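Local coordinates for protein arginase (Trypanosoma brucei brucei, PDB 4RHJ) that is of unknown function, having the arginase-deacetylase fold of the arginase family but having evolved without the binuclear manganese cluster, at residues Tyr51-Pro56 / Asp117-Gly122; Ala59-Phe64 / Tyr287-Asp292; Pro137-Gly142 / Leu148-Ala153. One frame throughout, in Å; residues are numbered along the deposited sequence.

All three contacts lie around strand 136-140 of the parallel sheet of the arginase-deacetylase fold. Interaction 1 joins the loop after strand 46-50 to helix 116-131, interaction 2 joins the end of that loop to the one following strand 281-287, and interaction 3 packs helix 148-157 on strand 136-140. Along the chain interactions 1 and 2 interlock, with interaction 3 nested inside the span of interaction 2. Their centres are 10 to 16 Å apart, and they touch: M55 packs on Y289 and N290, and P56 on N290. The bonds Y51 N-V140 O and G288 N-G142 O connect the C-terminal ends of three adjacent strands and the loops that follow, while Y120-E152 links helices 116-131 and 148-157.

Interaction 1: residues Tyr51-Pro56 / Asp117-Gly122; sequences YGAGMP and DEWYLG
W119 presents one face of its indole to A53 and the G52-A53 peptide, while an edge meets Y51. The methyl of A53 sits over the five-membered ring in a CH-pi contact, 3.8 Å from A53 CB to the ring centroid and only 15° from the normal. Farther along the indole, G52 N comes to 3.3 Å from W119 CZ3. The edge of the W119 six-membered ring points toward the face of Y51, an offset edge-to-face pair with the planes at 77° and W119 CE3 3.5 Å from Y51 CE1. With its CG opposite the carbonyl carbon (chi1 -85°), W119 reaches from helix 116-131 toward the loop. The phenol continues past the indole until Y51 OH lies 3.6 Å from W119 CB, and its hydroxyl is bound by S145 OG. F22 also meets the W119 ring. G52 begins a type II turn that ends at M55 and carries the chain off the indole.

This is packing of a helix against a loop at the C-terminal end of strand 46-50, away from the annotated metal site. No hydrogen bond spans the two segments. A53 N is buried and has no hydrogen-bonding partner in the model, but its N-H heads toward the Y51 ring, whose pi electrons may offset part of that cost; otherwise the contact rests on dispersion and aromatic quadrupoles.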
# COMPACT_ATOMS: atom_id res chain seq x y z
N TYR A 51 25.63 -7.76 -4.07
CA TYR A 51 25.67 -9.20 -4.13
C TYR A 51 24.53 -9.73 -5.03
O TYR A 51 23.38 -9.31 -4.88
CB TYR A 51 25.56 -9.76 -2.70
CG TYR A 51 25.62 -11.27 -2.60
CD1 TYR A 51 26.80 -11.96 -2.80
CD2 TYR A 51 24.48 -12.00 -2.29
CE1 TYR A 51 26.85 -13.33 -2.70
CE2 TYR A 51 24.52 -13.36 -2.18
CZ TYR A 51 25.71 -14.03 -2.40
OH TYR A 51 25.74 -15.40 -2.28
N GLY A 52 24.83 -10.64 -5.95
CA GLY A 52 23.86 -10.98 -6.98
C GLY A 52 23.45 -12.43 -7.10
O GLY A 52 22.92 -12.83 -8.13
N ALA A 53 23.63 -13.21 -6.04
CA ALA A 53 23.32 -14.64 -6.09
C ALA A 53 21.82 -14.94 -6.21
O ALA A 53 21.00 -14.37 -5.50
CB ALA A 53 23.88 -15.32 -4.87
N GLY A 54 21.47 -15.84 -7.12
CA GLY A 54 20.08 -16.22 -7.28
C GLY A 54 19.13 -15.20 -7.91
O GLY A 54 17.91 -15.42 -7.93
N MET A 55 19.68 -14.11 -8.41
CA MET A 55 18.94 -13.06 -9.12
C MET A 55 19.57 -12.89 -10.51
O MET A 55 20.72 -13.28 -10.69
CB MET A 55 18.97 -11.74 -8.34
CG MET A 55 18.40 -11.85 -6.91
SD MET A 55 16.61 -12.14 -6.96
CE MET A 55 16.27 -13.07 -5.47
N PRO A 56 18.83 -12.32 -11.48
CA PRO A 56 19.37 -12.00 -12.81
C PRO A 56 20.76 -11.35 -12.81
O PRO A 56 21.20 -10.83 -11.80
CB PRO A 56 18.32 -11.03 -13.36
CG PRO A 56 17.07 -11.58 -12.84
CD PRO A 56 17.39 -12.05 -11.43
N ASP A 117 28.93 -22.06 -4.84
CA ASP A 117 30.17 -22.13 -4.09
C ASP A 117 31.02 -20.90 -4.35
O ASP A 117 31.66 -20.38 -3.44
CB ASP A 117 30.96 -23.39 -4.45
CG ASP A 117 32.04 -23.73 -3.44
OD1 ASP A 117 32.35 -22.87 -2.59
OD2 ASP A 117 32.57 -24.85 -3.48
N GLU A 118 31.03 -20.43 -5.59
CA GLU A 118 31.81 -19.25 -5.91
C GLU A 118 31.22 -18.00 -5.28
O GLU A 118 31.96 -17.22 -4.68
CB GLU A 118 31.96 -19.12 -7.43
CG GLU A 118 32.98 -20.12 -7.98
CD GLU A 118 33.08 -20.16 -9.49
OE1 GLU A 118 34.18 -20.47 -9.99
OE2 GLU A 118 32.06 -19.91 -10.18
N TRP A 119 29.90 -17.80 -5.40
CA TRP A 119 29.22 -16.67 -4.75
C TRP A 119 29.49 -16.67 -3.25
O TRP A 119 29.61 -15.62 -2.62
CB TRP A 119 27.70 -16.72 -5.01
CG TRP A 119 27.22 -16.09 -6.31
CD1 TRP A 119 26.62 -16.73 -7.35
CD2 TRP A 119 27.26 -14.70 -6.67
NE1 TRP A 119 26.31 -15.84 -8.35
CE2 TRP A 119 26.69 -14.59 -7.95
CE3 TRP A 119 27.73 -13.55 -6.03
CZ2 TRP A 119 26.58 -13.37 -8.61
CZ3 TRP A 119 27.62 -12.34 -6.69
CH2 TRP A 119 27.05 -12.26 -7.96
N TYR A 120 29.59 -17.87 -2.69
CA TYR A 120 29.77 -18.09 -1.26
C TYR A 120 31.19 -17.83 -0.81
O TYR A 120 31.42 -17.14 0.18
CB TYR A 120 29.39 -19.52 -0.88
CG TYR A 120 29.83 -19.90 0.51
CD1 TYR A 120 29.12 -19.47 1.62
CD2 TYR A 120 30.95 -20.68 0.71
CE1 TYR A 120 29.52 -19.81 2.90
CE2 TYR A 120 31.36 -21.04 1.98
CZ TYR A 120 30.65 -20.60 3.07
OH TYR A 120 31.06 -20.94 4.35
N LEU A 121 32.14 -18.44 -1.51
CA LEU A 121 33.55 -18.31 -1.19
C LEU A 121 33.98 -16.86 -1.24
O LEU A 121 34.70 -16.39 -0.37
CB LEU A 121 34.40 -19.16 -2.14
CG LEU A 121 34.40 -20.68 -1.95
CD1 LEU A 121 35.47 -21.34 -2.82
CD2 LEU A 121 34.58 -21.09 -0.49
N GLY A 122 33.52 -16.15 -2.27
CA GLY A 122 33.78 -14.72 -2.41
C GLY A 122 33.10 -13.89 -1.34
O GLY A 122 33.75 -13.11 -0.65

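Interaction 2: residues Ala59-Phe64 / Tyr287-Asp292; sequences APLLDF and YGYNPD
N290 OD1 accepts the backbone N-H of D292 at 3.0 Å from D292 N, closing an Asx turn just after Y289, the tyrosine whose ring meets P60 and L61. The bond is fairly straight at the hydrogen (160°), although D292 N approaches from above the plane of the side-chain carbonyl. The turn sits at the start of a 3-10 segment that begins at P291, and D292 OD1 goes on to form a salt bridge with K298 of the second subunit.

Across the segments the meeting is apolar. L61 packs on one face of the Y289 ring near its CD2-CE2 side: its CD1 branch stands over the face, 4.2 Å from the ring centroid and 23° off the normal, while L61 CD2, on the same side, reaches to 3.6 Å from Y289 CD2. L61 CB adds a contact of 3.7 Å to Y289 CE2. The opposite face of the ring is backed by P291 N, 4.0 Å above the plane of Y289. Near the hydroxyl end the approach changes, and P60 CG lies at the ring's edge, 4.0 Å from Y289 OH. The ring is swung out to this place with CG anti to the backbone N (chi1 162°), where T304 and L308 of helix 303-316 also touch it.

The side chain of Y289 lies about 8 Å from that of D244, which binds manganese in another structure of this protein; no metal is bound here. Hydrophobic contact and CH-pi attraction join the start of helix 62-66 to the loop after strand 281-287. No hydrogen bond crosses between the segments; the Asx turn and the salt bridge to the second subunit lie beside the contact.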
# COMPACT_ATOMS: atom_id res chain seq x y z
N ALA A 59 22.21 -6.26 -11.79
CA ALA A 59 21.86 -5.82 -10.45
C ALA A 59 21.95 -4.30 -10.35
O ALA A 59 23.03 -3.75 -10.18
CB ALA A 59 22.75 -6.46 -9.42
N PRO A 60 20.82 -3.62 -10.49
CA PRO A 60 20.84 -2.17 -10.30
C PRO A 60 20.89 -1.83 -8.82
O PRO A 60 21.98 -1.71 -8.29
CB PRO A 60 19.54 -1.71 -10.96
CG PRO A 60 18.64 -2.91 -10.94
CD PRO A 60 19.49 -4.14 -10.85
N LEU A 61 19.72 -1.71 -8.20
CA LEU A 61 19.51 -1.49 -6.76
C LEU A 61 20.66 -0.89 -5.94
O LEU A 61 20.48 0.13 -5.27
CB LEU A 61 19.04 -2.78 -6.10
CG LEU A 61 18.38 -2.62 -4.73
CD1 LEU A 61 17.02 -1.97 -4.88
CD2 LEU A 61 18.27 -3.96 -4.02
N LEU A 62 21.83 -1.52 -5.98
CA LEU A 62 23.00 -0.95 -5.39
C LEU A 62 23.12 0.42 -6.01
O LEU A 62 22.89 1.42 -5.33
CB LEU A 62 24.24 -1.83 -5.64
CG LEU A 62 25.65 -1.21 -5.57
CD1 LEU A 62 26.45 -1.77 -4.41
CD2 LEU A 62 26.40 -1.40 -6.88
N ASP A 63 23.39 0.45 -7.31
CA ASP A 63 23.51 1.69 -8.08
C ASP A 63 22.30 2.63 -7.90
O ASP A 63 22.45 3.85 -7.96
CB ASP A 63 23.69 1.35 -9.57
CG ASP A 63 24.42 0.03 -9.80
OD1 ASP A 63 25.65 -0.00 -9.65
OD2 ASP A 63 23.75 -0.97 -10.14
N PHE A 64 21.12 2.05 -7.69
CA PHE A 64 19.91 2.80 -7.40
C PHE A 64 19.96 3.42 -6.00
O PHE A 64 19.50 4.54 -5.79
CB PHE A 64 18.69 1.89 -7.55
CG PHE A 64 17.38 2.62 -7.54
CD1 PHE A 64 16.92 3.26 -8.68
CD2 PHE A 64 16.60 2.64 -6.41
CE1 PHE A 64 15.70 3.92 -8.68
CE2 PHE A 64 15.37 3.30 -6.40
CZ PHE A 64 14.92 3.94 -7.55
N TYR A 287 18.02 -8.60 0.58
CA TYR A 287 17.87 -9.51 -0.55
C TYR A 287 16.42 -9.73 -0.97
O TYR A 287 15.52 -9.15 -0.38
CB TYR A 287 18.50 -10.86 -0.21
CG TYR A 287 17.84 -11.57 0.97
CD1 TYR A 287 18.24 -11.30 2.28
CD2 TYR A 287 16.85 -12.52 0.76
CE1 TYR A 287 17.65 -11.97 3.34
CE2 TYR A 287 16.27 -13.18 1.81
CZ TYR A 287 16.66 -12.91 3.10
OH TYR A 287 16.06 -13.58 4.15
N GLY A 288 16.21 -10.58 -1.97
CA GLY A 288 14.85 -10.94 -2.38
C GLY A 288 14.29 -10.16 -3.56
O GLY A 288 13.18 -10.41 -4.00
N TYR A 289 15.09 -9.23 -4.06
CA TYR A 289 14.65 -8.30 -5.08
C TYR A 289 15.14 -8.72 -6.46
O TYR A 289 16.31 -9.00 -6.68
CB TYR A 289 15.14 -6.88 -4.74
CG TYR A 289 15.13 -5.93 -5.91
CD1 TYR A 289 13.94 -5.42 -6.41
CD2 TYR A 289 16.32 -5.56 -6.54
CE1 TYR A 289 13.94 -4.56 -7.50
CE2 TYR A 289 16.32 -4.68 -7.63
CZ TYR A 289 15.12 -4.19 -8.10
OH TYR A 289 15.11 -3.32 -9.18
N ASN A 290 14.20 -8.77 -7.39
CA ASN A 290 14.48 -9.18 -8.75
C ASN A 290 13.76 -8.24 -9.70
O ASN A 290 12.53 -8.24 -9.75
CB ASN A 290 14.07 -10.64 -8.96
CG ASN A 290 14.31 -11.13 -10.38
OD1 ASN A 290 14.56 -10.35 -11.29
ND2 ASN A 290 14.18 -12.43 -10.58
N PRO A 291 14.53 -7.44 -10.45
CA PRO A 291 14.05 -6.37 -11.32
C PRO A 291 12.94 -6.84 -12.23
O PRO A 291 12.04 -6.06 -12.54
CB PRO A 291 15.29 -5.98 -12.11
CG PRO A 291 16.24 -7.12 -11.94
CD PRO A 291 15.98 -7.63 -10.58
N ASP A 292 12.98 -8.11 -12.61
CA ASP A 292 12.05 -8.66 -13.59
C ASP A 292 10.63 -8.83 -13.03
O ASP A 292 9.67 -8.93 -13.80
CB ASP A 292 12.58 -10.00 -14.13
CG ASP A 292 13.74 -9.81 -15.12
OD1 ASP A 292 13.95 -8.66 -15.57
OD2 ASP A 292 14.44 -10.79 -15.46

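Interaction 3: residues Pro137-Gly142 / Leu148-Ala153; sequences PVSVGG and LSMVEA
P137 opens the segment by turning its ring toward helix 148-157, where it meets the end of M150: P137 CB is 3.6 Å and P137 CG is 3.8 Å from M150 CE. The same methyl also lies 3.5 Å from P137 O, so the proline supports it with both ring and backbone, while L131 ties the proline in turn to helix 116-131. At V138 the side chain points to the other side of the sheet, among V46 and L48 of the neighbouring strand, and the backbone alone approaches M150, with V138 N 4.1 Å from M150 CE. S139 faces the helix again and takes the sulfur, its CB lying 3.3 Å from M150 SD. The serine OG is directed elsewhere, to a weak hydrogen bond with D285 OD1. V140 continues the strand, its carbonyl bound by Y51 N. Beyond it the chain leaves the sheet through G141 and G142, and G142 O receives the backbone N-H of G288.

One long side chain thus carries the helix's part of the contact. M150 leaves the helix with CG beside its backbone N (chi1 -64°), extends straight through chi2, and bends at chi3 (68°), which lays the methyl back along the strand from S139 toward P137. It spans the interval between strand and helix, whose axes approach to 10.1 Å and run nearly antiparallel, at 169°. This is a beta-alpha unit of the three-layer α/β/α sandwich: the strand passes through a short glycine-bearing loop into the helix that runs back along it, packed on one side of the sheet.

No hydrogen bond spans the two segments, so cohesion comes from dispersion, with the polarisable thioether set against a proline ring and a serine methylene in a buried layer.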
# COMPACT_ATOMS: atom_id res chain seq x y z
N PRO A 137 29.92 -4.87 7.50
CA PRO A 137 29.56 -5.25 6.14
C PRO A 137 28.05 -5.17 5.89
O PRO A 137 27.26 -5.52 6.76
CB PRO A 137 30.06 -6.69 6.05
CG PRO A 137 29.91 -7.21 7.47
CD PRO A 137 30.17 -6.04 8.36
N VAL A 138 27.65 -4.67 4.72
CA VAL A 138 26.25 -4.69 4.28
C VAL A 138 26.10 -5.17 2.83
O VAL A 138 26.47 -4.48 1.90
CB VAL A 138 25.60 -3.33 4.39
CG1 VAL A 138 24.11 -3.47 4.32
CG2 VAL A 138 26.01 -2.64 5.69
N SER A 139 25.54 -6.36 2.66
CA SER A 139 25.45 -7.00 1.37
C SER A 139 24.06 -6.86 0.79
O SER A 139 23.08 -7.31 1.38
CB SER A 139 25.81 -8.47 1.49
OG SER A 139 25.16 -9.21 0.49
N VAL A 140 23.99 -6.24 -0.38
CA VAL A 140 22.73 -5.83 -0.97
C VAL A 140 22.48 -6.52 -2.29
O VAL A 140 23.28 -6.40 -3.22
CB VAL A 140 22.69 -4.31 -1.16
CG1 VAL A 140 21.49 -3.92 -1.99
CG2 VAL A 140 22.64 -3.63 0.20
N GLY A 141 21.37 -7.24 -2.33
CA GLY A 141 20.91 -7.98 -3.49
C GLY A 141 20.89 -9.48 -3.24
O GLY A 141 21.14 -9.95 -2.14
N GLY A 142 20.59 -10.23 -4.29
CA GLY A 142 20.71 -11.67 -4.23
C GLY A 142 19.49 -12.35 -3.64
O GLY A 142 18.39 -11.78 -3.66
N LEU A 148 24.40 -16.45 5.30
CA LEU A 148 25.28 -17.55 5.67
C LEU A 148 26.77 -17.17 5.68
O LEU A 148 27.44 -17.34 6.68
CB LEU A 148 25.03 -18.73 4.72
CG LEU A 148 25.92 -19.97 4.77
CD1 LEU A 148 26.01 -20.52 6.19
CD2 LEU A 148 25.37 -21.01 3.81
N SER A 149 27.26 -16.63 4.56
CA SER A 149 28.69 -16.33 4.40
C SER A 149 29.21 -15.26 5.35
O SER A 149 30.30 -15.40 5.90
CB SER A 149 28.97 -15.89 2.96
OG SER A 149 28.07 -16.48 2.05
N MET A 150 28.43 -14.20 5.51
CA MET A 150 28.83 -13.01 6.27
C MET A 150 28.90 -13.26 7.78
O MET A 150 29.83 -12.80 8.46
CB MET A 150 27.87 -11.85 5.99
CG MET A 150 27.87 -11.35 4.54
SD MET A 150 26.61 -10.08 4.26
CE MET A 150 27.26 -8.72 5.23
N VAL A 151 27.92 -13.98 8.29
CA VAL A 151 27.95 -14.39 9.69
C VAL A 151 29.02 -15.47 9.92
O VAL A 151 29.55 -15.60 11.02
CB VAL A 151 26.56 -14.90 10.15
CG1 VAL A 151 26.13 -16.02 9.30
CG2 VAL A 151 26.59 -15.34 11.61
N GLU A 152 29.38 -16.24 8.89
CA GLU A 152 30.43 -17.25 9.06
C GLU A 152 31.84 -16.68 9.03
O GLU A 152 32.75 -17.22 9.66
CB GLU A 152 30.29 -18.36 8.03
CG GLU A 152 29.27 -19.40 8.45
CD GLU A 152 29.39 -20.68 7.69
OE1 GLU A 152 29.66 -20.61 6.47
OE2 GLU A 152 29.23 -21.74 8.31
N ALA A 153 32.02 -15.57 8.31
CA ALA A 153 33.25 -14.78 8.36
C ALA A 153 33.45 -14.13 9.72
O ALA A 153 34.58 -13.86 10.13
CB ALA A 153 33.22 -13.74 7.31